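Local coordinates for eukaryotic translation initiation factor 2A (Schizosaccharomyces pombe, PDB 3WJ9), which probably directs methionyl-tRNAi to 40S ribosomal subunits in a codon-dependent manner during early protein synthesis on a small number of mRNAs, at residues A182-E187 with A191-R196; W128-T133 with S137-L142; S382-H387 with M393-F398; G334-F339 with L368-T373; K13-V18 with K47-A52. All blocks are in the same frame, centred on the assembly; numbering follows the deposited sequence.

Interaction 1. Residues A182-E187 with A191-R196; sequences AVFIPE and APASVR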
# COMPACT_ATOMS: atom_id res chain seq x y z
N ALA A 182 -11.52 -8.05 -9.31
CA ALA A 182 -12.29 -6.88 -9.71
C ALA A 182 -11.55 -6.16 -10.84
O ALA A 182 -10.35 -5.91 -10.73
CB ALA A 182 -12.50 -5.95 -8.54
N VAL A 183 -12.26 -5.84 -11.92
CA VAL A 183 -11.63 -5.33 -13.14
C VAL A 183 -12.35 -4.07 -13.67
O VAL A 183 -13.50 -3.82 -13.31
CB VAL A 183 -11.61 -6.43 -14.24
CG1 VAL A 183 -10.63 -6.08 -15.34
CG2 VAL A 183 -11.25 -7.78 -13.64
N PHE A 184 -11.67 -3.29 -14.51
CA PHE A 184 -12.24 -2.05 -15.04
C PHE A 184 -11.94 -1.83 -16.52
O PHE A 184 -10.86 -2.16 -17.01
CB PHE A 184 -11.72 -0.85 -14.23
CG PHE A 184 -12.17 0.48 -14.75
CD1 PHE A 184 -13.45 0.95 -14.48
CD2 PHE A 184 -11.32 1.28 -15.49
CE1 PHE A 184 -13.87 2.17 -14.95
CE2 PHE A 184 -11.74 2.51 -15.96
CZ PHE A 184 -13.01 2.96 -15.69
N ILE A 185 -12.92 -1.26 -17.23
CA ILE A 185 -12.80 -0.99 -18.67
C ILE A 185 -12.97 0.50 -18.96
O ILE A 185 -14.02 1.07 -18.65
CB ILE A 185 -13.85 -1.79 -19.48
CG1 ILE A 185 -13.76 -3.29 -19.17
CG2 ILE A 185 -13.71 -1.52 -20.97
CD1 ILE A 185 -14.75 -3.75 -18.12
N PRO A 186 -11.96 1.13 -19.57
CA PRO A 186 -11.99 2.58 -19.78
C PRO A 186 -12.98 2.99 -20.86
O PRO A 186 -13.33 2.17 -21.71
CB PRO A 186 -10.55 2.90 -20.21
CG PRO A 186 -10.11 1.66 -20.91
CD PRO A 186 -10.77 0.51 -20.18
N GLU A 187 -13.43 4.24 -20.82
CA GLU A 187 -14.44 4.75 -21.74
C GLU A 187 -13.97 4.79 -23.19
O GLU A 187 -12.88 5.28 -23.48
CB GLU A 187 -14.88 6.16 -21.32
CG GLU A 187 -15.76 6.87 -22.34
CD GLU A 187 -15.70 8.38 -22.21
OE1 GLU A 187 -16.51 8.95 -21.45
OE2 GLU A 187 -14.84 9.00 -22.87
N ALA A 191 -19.68 4.05 -25.90
CA ALA A 191 -19.75 3.18 -24.73
C ALA A 191 -19.12 3.84 -23.51
O ALA A 191 -18.09 4.49 -23.60
CB ALA A 191 -19.06 1.85 -25.02
N PRO A 192 -19.77 3.68 -22.35
CA PRO A 192 -19.24 4.22 -21.10
C PRO A 192 -18.24 3.25 -20.48
O PRO A 192 -18.06 2.15 -20.99
CB PRO A 192 -20.49 4.37 -20.22
CG PRO A 192 -21.61 3.67 -20.97
CD PRO A 192 -21.02 2.94 -22.13
N ALA A 193 -17.60 3.65 -19.39
CA ALA A 193 -16.68 2.77 -18.69
C ALA A 193 -17.45 1.69 -17.94
O ALA A 193 -18.65 1.84 -17.71
CB ALA A 193 -15.79 3.55 -17.75
N SER A 194 -16.77 0.62 -17.57
CA SER A 194 -17.43 -0.48 -16.87
C SER A 194 -16.56 -1.11 -15.79
O SER A 194 -15.33 -1.10 -15.88
CB SER A 194 -17.86 -1.56 -17.88
OG SER A 194 -18.52 -2.63 -17.22
N VAL A 195 -17.22 -1.65 -14.76
CA VAL A 195 -16.55 -2.34 -13.67
C VAL A 195 -17.13 -3.75 -13.53
O VAL A 195 -18.34 -3.94 -13.65
CB VAL A 195 -16.71 -1.57 -12.33
CG1 VAL A 195 -16.21 -2.40 -11.16
CG2 VAL A 195 -15.98 -0.24 -12.40
N ARG A 196 -16.27 -4.73 -13.28
CA ARG A 196 -16.67 -6.13 -13.26
C ARG A 196 -16.02 -6.92 -12.12
O ARG A 196 -14.86 -6.71 -11.79
CB ARG A 196 -16.33 -6.78 -14.60
CG ARG A 196 -17.41 -7.71 -15.10
CD ARG A 196 -18.46 -6.93 -15.84
NE ARG A 196 -17.98 -6.42 -17.12
CZ ARG A 196 -17.92 -7.15 -18.22
NH1 ARG A 196 -18.34 -8.41 -18.20
NH2 ARG A 196 -17.47 -6.62 -19.35

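Interaction 2. Residues W128-T133 with S137-L142; sequences WNLQYT and SLAARL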
# COMPACT_ATOMS: atom_id res chain seq x y z
N TRP A 128 3.20 -1.83 -11.48
CA TRP A 128 4.29 -2.61 -12.05
C TRP A 128 4.27 -4.06 -11.57
O TRP A 128 4.42 -4.99 -12.37
CB TRP A 128 5.64 -1.96 -11.71
CG TRP A 128 5.96 -1.97 -10.25
CD1 TRP A 128 5.51 -1.11 -9.30
CD2 TRP A 128 6.81 -2.91 -9.57
NE1 TRP A 128 6.02 -1.44 -8.07
CE2 TRP A 128 6.82 -2.55 -8.21
CE3 TRP A 128 7.55 -4.02 -9.98
CZ2 TRP A 128 7.55 -3.26 -7.26
CZ3 TRP A 128 8.28 -4.72 -9.04
CH2 TRP A 128 8.27 -4.34 -7.69
N ASN A 129 4.07 -4.25 -10.27
CA ASN A 129 4.22 -5.57 -9.66
C ASN A 129 3.06 -6.51 -9.95
O ASN A 129 1.97 -6.08 -10.34
CB ASN A 129 4.39 -5.43 -8.14
CG ASN A 129 5.06 -6.63 -7.51
OD1 ASN A 129 5.07 -7.72 -8.08
ND2 ASN A 129 5.61 -6.44 -6.32
N LEU A 130 3.30 -7.80 -9.77
CA LEU A 130 2.23 -8.79 -9.78
C LEU A 130 1.40 -8.64 -8.52
O LEU A 130 1.94 -8.35 -7.45
CB LEU A 130 2.80 -10.21 -9.87
CG LEU A 130 3.66 -10.58 -11.07
CD1 LEU A 130 4.39 -11.89 -10.82
CD2 LEU A 130 2.76 -10.68 -12.28
N GLN A 131 0.09 -8.82 -8.64
CA GLN A 131 -0.76 -8.88 -7.46
C GLN A 131 -0.82 -10.33 -7.01
O GLN A 131 -0.52 -11.24 -7.79
CB GLN A 131 -2.16 -8.34 -7.76
CG GLN A 131 -2.16 -6.94 -8.34
CD GLN A 131 -3.56 -6.35 -8.44
OE1 GLN A 131 -4.48 -6.81 -7.78
NE2 GLN A 131 -3.71 -5.35 -9.29
N TYR A 132 -1.18 -10.56 -5.76
CA TYR A 132 -1.22 -11.91 -5.22
C TYR A 132 -2.49 -12.17 -4.42
O TYR A 132 -3.17 -11.24 -3.99
CB TYR A 132 -0.01 -12.17 -4.32
CG TYR A 132 1.33 -12.24 -5.03
CD1 TYR A 132 1.98 -11.09 -5.45
CD2 TYR A 132 1.93 -13.46 -5.27
CE1 TYR A 132 3.20 -11.16 -6.10
CE2 TYR A 132 3.15 -13.54 -5.92
CZ TYR A 132 3.78 -12.39 -6.33
OH TYR A 132 5.00 -12.46 -6.97
N THR A 133 -2.79 -13.44 -4.23
CA THR A 133 -3.81 -13.86 -3.28
C THR A 133 -3.16 -13.89 -1.90
O THR A 133 -1.93 -13.87 -1.79
CB THR A 133 -4.40 -15.23 -3.63
OG1 THR A 133 -3.35 -16.20 -3.69
CG2 THR A 133 -5.09 -15.17 -4.98
N SER A 137 -0.84 -18.18 -3.49
CA SER A 137 -0.89 -19.31 -4.42
C SER A 137 -1.10 -18.84 -5.85
O SER A 137 -0.75 -19.55 -6.80
CB SER A 137 -2.01 -20.28 -4.02
OG SER A 137 -3.27 -19.63 -3.98
N LEU A 138 -1.65 -17.64 -6.02
CA LEU A 138 -1.96 -17.14 -7.35
C LEU A 138 -1.40 -15.73 -7.59
O LEU A 138 -1.44 -14.88 -6.70
CB LEU A 138 -3.48 -17.14 -7.58
CG LEU A 138 -4.20 -18.47 -7.37
CD1 LEU A 138 -5.70 -18.30 -7.55
CD2 LEU A 138 -3.66 -19.54 -8.30
N ALA A 139 -0.87 -15.51 -8.78
CA ALA A 139 -0.33 -14.20 -9.16
C ALA A 139 -1.08 -13.66 -10.37
O ALA A 139 -1.73 -14.42 -11.09
CB ALA A 139 1.16 -14.30 -9.44
N ALA A 140 -0.98 -12.36 -10.61
CA ALA A 140 -1.76 -11.74 -11.68
C ALA A 140 -1.01 -10.63 -12.42
O ALA A 140 -0.52 -9.67 -11.81
CB ALA A 140 -3.06 -11.19 -11.12
N ARG A 141 -0.93 -10.78 -13.74
CA ARG A 141 -0.30 -9.81 -14.62
C ARG A 141 -1.37 -9.12 -15.46
O ARG A 141 -2.48 -9.64 -15.58
CB ARG A 141 0.75 -10.49 -15.51
CG ARG A 141 1.62 -9.57 -16.35
CD ARG A 141 2.28 -10.37 -17.47
NE ARG A 141 3.16 -9.57 -18.31
CZ ARG A 141 3.75 -10.02 -19.41
NH1 ARG A 141 3.55 -11.27 -19.81
NH2 ARG A 141 4.54 -9.23 -20.12
N LEU A 142 -1.05 -7.97 -16.03
CA LEU A 142 -2.02 -7.24 -16.85
C LEU A 142 -1.55 -7.04 -18.28
O LEU A 142 -0.56 -6.36 -18.54
CB LEU A 142 -2.33 -5.89 -16.22
CG LEU A 142 -3.23 -4.98 -17.06
CD1 LEU A 142 -4.60 -5.60 -17.26
CD2 LEU A 142 -3.32 -3.64 -16.39

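Interaction 3. Residues S382-H387 with M393-F398; sequences SIKIWH and MFYEEF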
# COMPACT_ATOMS: atom_id res chain seq x y z
N SER A 382 13.18 14.45 9.49
CA SER A 382 13.25 13.92 10.84
C SER A 382 12.40 12.67 11.07
O SER A 382 11.62 12.26 10.20
CB SER A 382 12.84 15.00 11.84
OG SER A 382 11.47 15.32 11.70
N ILE A 383 12.56 12.07 12.24
CA ILE A 383 11.71 10.98 12.71
C ILE A 383 11.22 11.29 14.12
O ILE A 383 11.99 11.74 14.97
CB ILE A 383 12.45 9.62 12.73
CG1 ILE A 383 12.87 9.20 11.33
CG2 ILE A 383 11.57 8.54 13.34
CD1 ILE A 383 13.61 7.88 11.29
N LYS A 384 9.93 11.06 14.37
CA LYS A 384 9.39 11.21 15.71
C LYS A 384 8.36 10.13 16.01
O LYS A 384 7.40 9.95 15.26
CB LYS A 384 8.77 12.60 15.89
CG LYS A 384 8.29 12.88 17.30
CD LYS A 384 8.10 14.37 17.52
CE LYS A 384 7.61 14.67 18.92
NZ LYS A 384 7.30 16.12 19.10
N ILE A 385 8.57 9.40 17.11
CA ILE A 385 7.62 8.39 17.55
C ILE A 385 6.81 8.92 18.73
O ILE A 385 7.38 9.45 19.69
CB ILE A 385 8.33 7.07 17.96
CG1 ILE A 385 8.94 6.37 16.74
CG2 ILE A 385 7.36 6.13 18.64
CD1 ILE A 385 10.35 6.83 16.40
N TRP A 386 5.49 8.80 18.65
CA TRP A 386 4.60 9.36 19.66
C TRP A 386 3.83 8.26 20.39
O TRP A 386 3.56 7.21 19.81
CB TRP A 386 3.57 10.31 19.03
CG TRP A 386 4.10 11.27 18.00
CD1 TRP A 386 4.61 10.95 16.78
CD2 TRP A 386 4.11 12.69 18.09
NE1 TRP A 386 4.97 12.10 16.10
CE2 TRP A 386 4.67 13.18 16.89
CE3 TRP A 386 3.72 13.61 19.07
CZ2 TRP A 386 4.84 14.54 16.64
CZ3 TRP A 386 3.90 14.96 18.82
CH2 TRP A 386 4.45 15.41 17.62
N HIS A 387 3.46 8.51 21.64
CA HIS A 387 2.49 7.66 22.30
C HIS A 387 1.11 7.94 21.72
O HIS A 387 0.93 8.91 20.99
CB HIS A 387 2.48 7.89 23.81
CG HIS A 387 3.73 7.43 24.49
ND1 HIS A 387 4.87 8.21 24.55
CD2 HIS A 387 4.02 6.28 25.14
CE1 HIS A 387 5.81 7.55 25.21
NE2 HIS A 387 5.32 6.38 25.57
N MSE A 393 8.24 9.80 22.48
CA MSE A 393 9.19 8.85 23.04
C MSE A 393 10.52 8.86 22.32
O MSE A 393 11.49 8.23 22.80
CB MSE A 393 8.62 7.43 23.06
CG MSE A 393 7.63 7.20 21.93
SE MSE A 393 7.00 5.33 22.03
CE MSE A 393 5.11 5.70 22.43
N PHE A 394 10.58 9.55 21.19
CA PHE A 394 11.76 9.59 20.35
C PHE A 394 11.73 10.77 19.39
O PHE A 394 10.66 11.25 19.02
CB PHE A 394 11.91 8.29 19.57
CG PHE A 394 13.25 8.13 18.91
CD1 PHE A 394 14.38 7.92 19.68
CD2 PHE A 394 13.37 8.16 17.53
CE1 PHE A 394 15.61 7.77 19.09
CE2 PHE A 394 14.61 8.01 16.94
CZ PHE A 394 15.73 7.81 17.72
N TYR A 395 12.92 11.22 18.99
CA TYR A 395 13.07 12.24 17.97
C TYR A 395 14.49 12.24 17.46
O TYR A 395 15.45 12.11 18.23
CB TYR A 395 12.70 13.62 18.50
CG TYR A 395 12.92 14.72 17.48
CD1 TYR A 395 11.95 15.01 16.53
CD2 TYR A 395 14.09 15.47 17.47
CE1 TYR A 395 12.14 16.01 15.59
CE2 TYR A 395 14.29 16.47 16.53
CZ TYR A 395 13.32 16.73 15.60
OH TYR A 395 13.52 17.73 14.67
N GLU A 396 14.64 12.42 16.15
CA GLU A 396 15.94 12.32 15.51
C GLU A 396 15.99 13.21 14.28
O GLU A 396 15.11 13.13 13.42
CB GLU A 396 16.22 10.85 15.17
CG GLU A 396 17.59 10.57 14.60
CD GLU A 396 17.97 9.10 14.72
OE1 GLU A 396 17.85 8.55 15.84
OE2 GLU A 396 18.33 8.49 13.70
N GLU A 397 17.01 14.05 14.21
CA GLU A 397 17.14 15.01 13.12
C GLU A 397 17.96 14.41 11.98
O GLU A 397 18.98 13.77 12.21
CB GLU A 397 17.80 16.30 13.62
CG GLU A 397 17.93 17.40 12.58
CD GLU A 397 18.90 18.48 13.00
OE1 GLU A 397 18.75 19.63 12.54
OE2 GLU A 397 19.81 18.18 13.79
N PHE A 398 17.49 14.63 10.75
CA PHE A 398 18.22 14.18 9.57
C PHE A 398 18.47 15.34 8.62
O PHE A 398 17.78 16.35 8.67
CB PHE A 398 17.44 13.08 8.84
CG PHE A 398 17.27 11.81 9.63
CD1 PHE A 398 16.22 11.67 10.53
CD2 PHE A 398 18.15 10.76 9.48
CE1 PHE A 398 16.06 10.51 11.25
CE2 PHE A 398 18.00 9.59 10.20
CZ PHE A 398 16.95 9.47 11.09

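Interaction 4. Residues G334-F339 with L368-T373; sequences GSIDIF and LLTAVT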
# COMPACT_ATOMS: atom_id res chain seq x y z
N GLY A 334 0.90 21.09 9.66
CA GLY A 334 0.22 19.81 9.60
C GLY A 334 -0.02 19.19 10.96
O GLY A 334 0.86 18.55 11.53
N SER A 335 -1.22 19.38 11.49
CA SER A 335 -1.58 18.83 12.79
C SER A 335 -2.09 17.40 12.67
O SER A 335 -2.27 16.89 11.56
CB SER A 335 -2.64 19.70 13.47
OG SER A 335 -2.14 21.01 13.69
N ILE A 336 -2.31 16.75 13.81
CA ILE A 336 -2.83 15.39 13.85
C ILE A 336 -3.83 15.23 14.99
O ILE A 336 -3.56 15.62 16.13
CB ILE A 336 -1.70 14.34 14.02
CG1 ILE A 336 -0.76 14.34 12.81
CG2 ILE A 336 -2.28 12.95 14.23
CD1 ILE A 336 0.34 13.30 12.89
N ASP A 337 -4.99 14.65 14.68
CA ASP A 337 -6.00 14.35 15.69
C ASP A 337 -6.26 12.84 15.73
O ASP A 337 -6.21 12.17 14.70
CB ASP A 337 -7.30 15.10 15.40
CG ASP A 337 -7.14 16.60 15.54
OD1 ASP A 337 -6.17 17.04 16.18
OD2 ASP A 337 -8.00 17.34 15.01
N ILE A 338 -6.54 12.32 16.92
CA ILE A 338 -6.85 10.90 17.07
C ILE A 338 -8.18 10.69 17.80
O ILE A 338 -8.35 11.14 18.94
CB ILE A 338 -5.73 10.15 17.82
CG1 ILE A 338 -4.44 10.17 16.99
CG2 ILE A 338 -6.14 8.71 18.09
CD1 ILE A 338 -3.30 9.39 17.62
N PHE A 339 -9.10 10.01 17.13
CA PHE A 339 -10.44 9.79 17.66
C PHE A 339 -10.66 8.33 18.02
O PHE A 339 -9.94 7.45 17.56
CB PHE A 339 -11.49 10.26 16.65
CG PHE A 339 -11.37 11.71 16.27
CD1 PHE A 339 -10.51 12.11 15.26
CD2 PHE A 339 -12.11 12.67 16.93
CE1 PHE A 339 -10.39 13.44 14.92
CE2 PHE A 339 -12.00 14.00 16.59
CZ PHE A 339 -11.14 14.39 15.58
N LEU A 368 2.77 5.92 17.60
CA LEU A 368 2.53 6.62 16.35
C LEU A 368 3.84 7.19 15.82
O LEU A 368 4.54 7.91 16.52
CB LEU A 368 1.50 7.73 16.54
CG LEU A 368 1.08 8.50 15.29
CD1 LEU A 368 0.41 7.55 14.31
CD2 LEU A 368 0.16 9.65 15.64
N LEU A 369 4.16 6.86 14.57
CA LEU A 369 5.37 7.38 13.94
C LEU A 369 4.99 8.51 12.99
O LEU A 369 3.98 8.44 12.30
CB LEU A 369 6.12 6.27 13.19
CG LEU A 369 7.55 6.51 12.71
CD1 LEU A 369 8.29 5.19 12.56
CD2 LEU A 369 7.59 7.26 11.38
N THR A 370 5.81 9.56 12.98
CA THR A 370 5.68 10.61 11.98
C THR A 370 7.07 10.92 11.42
O THR A 370 8.07 10.74 12.11
CB THR A 370 5.05 11.91 12.55
OG1 THR A 370 5.89 12.44 13.58
CG2 THR A 370 3.66 11.64 13.11
N ALA A 371 7.12 11.36 10.17
CA ALA A 371 8.40 11.69 9.55
C ALA A 371 8.24 12.82 8.55
O ALA A 371 7.13 13.13 8.10
CB ALA A 371 9.00 10.47 8.87
N VAL A 372 9.36 13.44 8.20
CA VAL A 372 9.40 14.43 7.14
C VAL A 372 10.48 13.99 6.15
O VAL A 372 11.64 13.83 6.54
CB VAL A 372 9.68 15.85 7.68
CG1 VAL A 372 9.83 16.83 6.54
CG2 VAL A 372 8.56 16.29 8.62
N THR A 373 10.10 13.79 4.90
CA THR A 373 10.99 13.11 3.95
C THR A 373 11.35 13.90 2.70
O THR A 373 10.60 14.76 2.23
CB THR A 373 10.37 11.77 3.50
OG1 THR A 373 9.12 12.01 2.84
CG2 THR A 373 10.13 10.86 4.70

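Interaction 5. Residues K13-V18 with K47-A52; sequences KSIGLV and KLFAYA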
# COMPACT_ATOMS: atom_id res chain seq x y z
N LYS A 13 22.48 9.32 4.25
CA LYS A 13 23.73 9.07 4.93
C LYS A 13 23.86 7.63 5.41
O LYS A 13 24.95 7.06 5.39
CB LYS A 13 23.85 10.04 6.11
CG LYS A 13 24.32 9.46 7.42
CD LYS A 13 24.84 10.59 8.26
CE LYS A 13 25.24 10.16 9.65
NZ LYS A 13 25.30 11.39 10.47
N SER A 14 22.74 7.03 5.81
CA SER A 14 22.78 5.69 6.38
C SER A 14 21.49 4.92 6.17
O SER A 14 20.52 5.45 5.61
CB SER A 14 23.11 5.76 7.87
OG SER A 14 23.14 4.47 8.45
N ILE A 15 21.48 3.67 6.61
CA ILE A 15 20.29 2.83 6.57
C ILE A 15 20.38 1.75 7.63
O ILE A 15 21.41 1.10 7.79
CB ILE A 15 20.10 2.19 5.17
CG1 ILE A 15 18.90 1.24 5.20
CG2 ILE A 15 21.36 1.48 4.72
CD1 ILE A 15 18.65 0.56 3.88
N GLY A 16 19.30 1.57 8.38
CA GLY A 16 19.30 0.58 9.44
C GLY A 16 17.94 0.24 10.01
O GLY A 16 16.93 0.87 9.70
N LEU A 17 17.92 -0.80 10.83
CA LEU A 17 16.73 -1.19 11.56
C LEU A 17 16.92 -0.75 13.01
O LEU A 17 18.04 -0.75 13.52
CB LEU A 17 16.49 -2.69 11.44
CG LEU A 17 16.67 -3.25 10.03
CD1 LEU A 17 16.38 -4.75 9.96
CD2 LEU A 17 15.83 -2.49 9.02
N VAL A 18 15.83 -0.35 13.67
CA VAL A 18 15.93 0.19 15.02
C VAL A 18 14.91 -0.45 15.96
O VAL A 18 13.70 -0.30 15.76
CB VAL A 18 15.72 1.72 15.03
CG1 VAL A 18 15.76 2.26 16.44
CG2 VAL A 18 16.77 2.41 14.17
N LYS A 47 8.69 -10.27 8.60
CA LYS A 47 9.71 -11.26 8.92
C LYS A 47 10.99 -11.01 8.13
O LYS A 47 12.06 -11.51 8.49
CB LYS A 47 9.20 -12.67 8.65
CG LYS A 47 8.11 -13.13 9.60
CD LYS A 47 7.78 -14.60 9.39
CE LYS A 47 6.68 -15.06 10.34
NZ LYS A 47 6.35 -16.50 10.13
N LEU A 48 10.88 -10.22 7.06
CA LEU A 48 12.03 -9.95 6.21
C LEU A 48 12.22 -8.46 5.92
O LEU A 48 11.29 -7.67 6.02
CB LEU A 48 11.90 -10.71 4.88
CG LEU A 48 11.96 -12.24 4.95
CD1 LEU A 48 11.84 -12.86 3.56
CD2 LEU A 48 13.25 -12.69 5.62
N PHE A 49 13.45 -8.10 5.56
CA PHE A 49 13.79 -6.72 5.21
C PHE A 49 14.67 -6.69 3.96
O PHE A 49 15.68 -7.39 3.88
CB PHE A 49 14.50 -6.02 6.37
CG PHE A 49 15.04 -4.66 6.03
CD1 PHE A 49 14.20 -3.56 6.00
CD2 PHE A 49 16.38 -4.49 5.74
CE1 PHE A 49 14.70 -2.31 5.69
CE2 PHE A 49 16.88 -3.24 5.43
CZ PHE A 49 16.04 -2.15 5.40
N ALA A 50 14.27 -5.88 2.98
CA ALA A 50 15.02 -5.77 1.74
C ALA A 50 15.39 -4.32 1.45
O ALA A 50 14.57 -3.42 1.62
CB ALA A 50 14.23 -6.34 0.58
N TYR A 51 16.62 -4.09 1.02
CA TYR A 51 17.03 -2.76 0.59
C TYR A 51 17.81 -2.83 -0.71
O TYR A 51 18.55 -3.79 -0.95
CB TYR A 51 17.84 -2.06 1.68
CG TYR A 51 19.16 -2.73 2.01
CD1 TYR A 51 19.23 -3.69 3.01
CD2 TYR A 51 20.32 -2.39 1.34
CE1 TYR A 51 20.43 -4.30 3.31
CE2 TYR A 51 21.52 -2.99 1.64
CZ TYR A 51 21.57 -3.95 2.63
OH TYR A 51 22.76 -4.57 2.94
N ALA A 52 17.64 -1.81 -1.54
CA ALA A 52 18.26 -1.81 -2.85
C ALA A 52 19.45 -0.86 -2.91
O ALA A 52 19.37 0.28 -2.46
CB ALA A 52 17.24 -1.43 -3.91

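Interaction 1. Residues A182-E187 with A191-R196
Ile185 and Arg196 lie on one face of an antiparallel beta hairpin that joins strand 180-185 to strand 193-199, the second and third strands of a four-stranded propeller blade. The strand axes are 4.7 Å apart at closest approach, with directions 169° from each other. Hydrogen-bonded pairs, Val183 with Arg196 and Ile185 with Ser194, flank the non-hydrogen-bonded pair of Phe184 and Val195. Ile185 N donates to Ser194 O at 2.8 Å, and Ser194 N returns a bond to Ile185 O. CG1 of Ile185 stands anti to the carbonyl carbon (chi1 -55°), and its CD1 meets Ser194 CB at 3.8 Å. Arg196, bent at chi2 and chi3, brings NH2 to 4.1 Å from Ile185 CD1. A branched aliphatic chain beside a long flexible cation suits this partly exposed face, where Ser194 OG bonds Lys210 O on strand 206-212. The other face is buried and apolar: Phe184 and Val195 pack on Phe220 of strand 220-222. Ala193 is small enough to sit close to the aromatic ring, its CB 3.5 Å from Phe184 CZ, while Val195 CG2 meets the ring edge 3.5 Å from Phe184 CD1.

Interaction 2. Residues W128-T133 with S137-L142
Thr133 and Leu138 join across the turn end of a short, irregular beta hairpin, the first two strands of a propeller blade. Thr133 N donates to Leu138 O at 3.2 Å, and Leu138 N bonds back to the side chain, reaching Thr133 OG1 at 3.2 Å. With chi1 at 57°, OG1 lies between the backbone N and the carbonyl carbon while CG2 packs 3.6 Å from Leu138 CB, so the threonine serves both as acceptor and as apolar contact. Its hydroxyl also bonds Asp135 OD1 in the turn. A valine in its place would probably leave Leu138 N without its acceptor and Asp135 without one of its hydroxyl partners. Farther along, the pairing slackens: both bonds between Gln131 and Ala140 are weak. Ala139 CB sits over one face of the Tyr132 ring, 4.1 Å from CE2, and Leu130 CD2 rests 3.8 Å from Arg141 CB. Leu130 and Tyr132 lean on Val108 of strand 106-110. On the other face Ala140, with its small side chain, suits the close approach of strand 170-173, packing against Phe171 and Leu173, and the Gln131 amide bridges to that strand through OE1 to Leu173 N and NE2 to Phe171 O.

Interaction 3. Residues S382-H387 with M393-F398
Ile385 packs against both Met393 and Phe394 at a classic beta bulge, in the hairpin that forms the third and fourth strands of the blade carrying WD repeat 4. Its CB lies 4.0 Å from Met393 CG. From there CG2, anti to the backbone N, meets CG and the selenium of this selenomethionine, the latter at 3.5 Å. The other branch, through CG1, carries CD1 to Phe394 CD2 at 3.5 Å. Beneath them Met393 N donates to Ile385 O at 2.9 Å, while Ile385 N to Phe394 O is a weak bond. The His387 ring stands beside Met393, and its ND1 is hydrogen-bonded to Ala391 O; an alanine here would probably leave that carbonyl without its mate and uncover part of the Met393 chain. Ile383 CG1 approaches Phe398 CE1 at 3.4 Å. The chemistry implies apolar burial of Ile383 and Ile385, partly covered by the aromatic groups, while paired hydrogen bonds, Ile383 N to Glu396 O and Glu396 N to Ile383 O, set the strand alignment.

Interaction 4. Residues G334-F339 with L368-T373
Ile336 and Ile338 reach from strand 335-340 toward Thr370 and Leu368 of strand 367-372, bringing the blades of WD repeats 3 and 4 together. The strand directions differ by 165°, but the axes stay 11.1 Å apart at their nearest, too far for backbone pairing, and no hydrogen bond crosses. Contact is closest where Ile336 CD1 meets Thr370 CG2 tip to tip at 3.7 Å. An extended isoleucine (chi2 -178°) spans the gap, and the threonine, with OG1 between backbone N and carbonyl carbon (chi1 62°) and CG2 anti to the carbonyl carbon, offers a methyl to it. That torsion leaves OG1 for other partners: it bonds Trp386 NE1 and, weakly, Lys384 O. Ile338 CD1 and Leu368 CD2 also meet at their ends, at 4.0 Å. Looser is the diagonal, where Ile336 CG2 stands 4.3 Å from Leu368 CD2. All four side chains are buried: Leu325 and Cys359 pack on Ile336 and Leu368, Cys359 also on Thr370, and Tyr323 and Ile388 on Ile338. On the partly exposed side of strand 335-340, Ser335 touches Arg312 and Glu352, and Phe339 touches Lys347. Face-to-face packing of adjacent blades is characteristic of beta propellers; here the third strand of one meets the second of the next, and the Thr370 bond to Trp386 recalls the tryptophan–Ser/Thr link of WD-repeat blades.

Interaction 5. Residues K13-V18 with K47-A52
Strand 15-18, bearing Ile15 and Leu17, runs nearly antiparallel to strand 48-52, bearing Phe49 and Tyr51, with directions 164° apart and axes 9.8 Å from each other at closest approach, so the two meet through side chains alone. Leu17 and Phe49 lie alongside each other, pointing opposite ways. CD2 of Leu17 comes to lie over the centre of the aromatic ring, 3.4 Å from the Phe49 centroid and 8° off its normal, a CH-pi contact. The leucine holds CG anti to its carbonyl carbon, and the phenylalanine stretches out with CG anti to the backbone N (chi1 173°), which carries its ring across between the strands. Ile15 approaches the same ring differently: its CD1 comes to the edge, 4.1 Å from Phe49 CZ. That CD1 also lies 3.5 Å from Tyr51 CB, so one methyl touches both aromatic residues. A flat ring suits the site because it presents a broad face to one aliphatic chain and a thin edge to another. Phe49 further meets the Tyr42 ring. Strand 15-19 borders a sheet in which the N-terminal strand 6-11 pairs with strand 401-406, closing the ring of this N-terminal beta-propeller part of eIF2A; strand 48-53 is the second strand of the following sheet, and its opposite face, through Leu48, Ala50 and Ala52, packs on strand 76-81.

The five contacts fall into two classes. Interactions 1, 2 and 3 are hairpins within single blades, partly buried and stitched by backbone hydrogen bonds; interactions 4 and 5 are buried, purely apolar packings between sheets. Among the hairpins, interaction 2 joins the first two strands of its blade, lies nearest the chain's centre and has the weakest pairing, whereas interactions 1 and 3 have centres about 23 Å from the chain's centre, on opposite sides of it. Interactions 3 and 4 touch: strands 367-372 and 382-387 are neighbours in one sheet, with Trp386 N probably hydrogen-bonded to Leu368 O. Interaction 5 uses an aromatic ring where interaction 4 uses aliphatic ends.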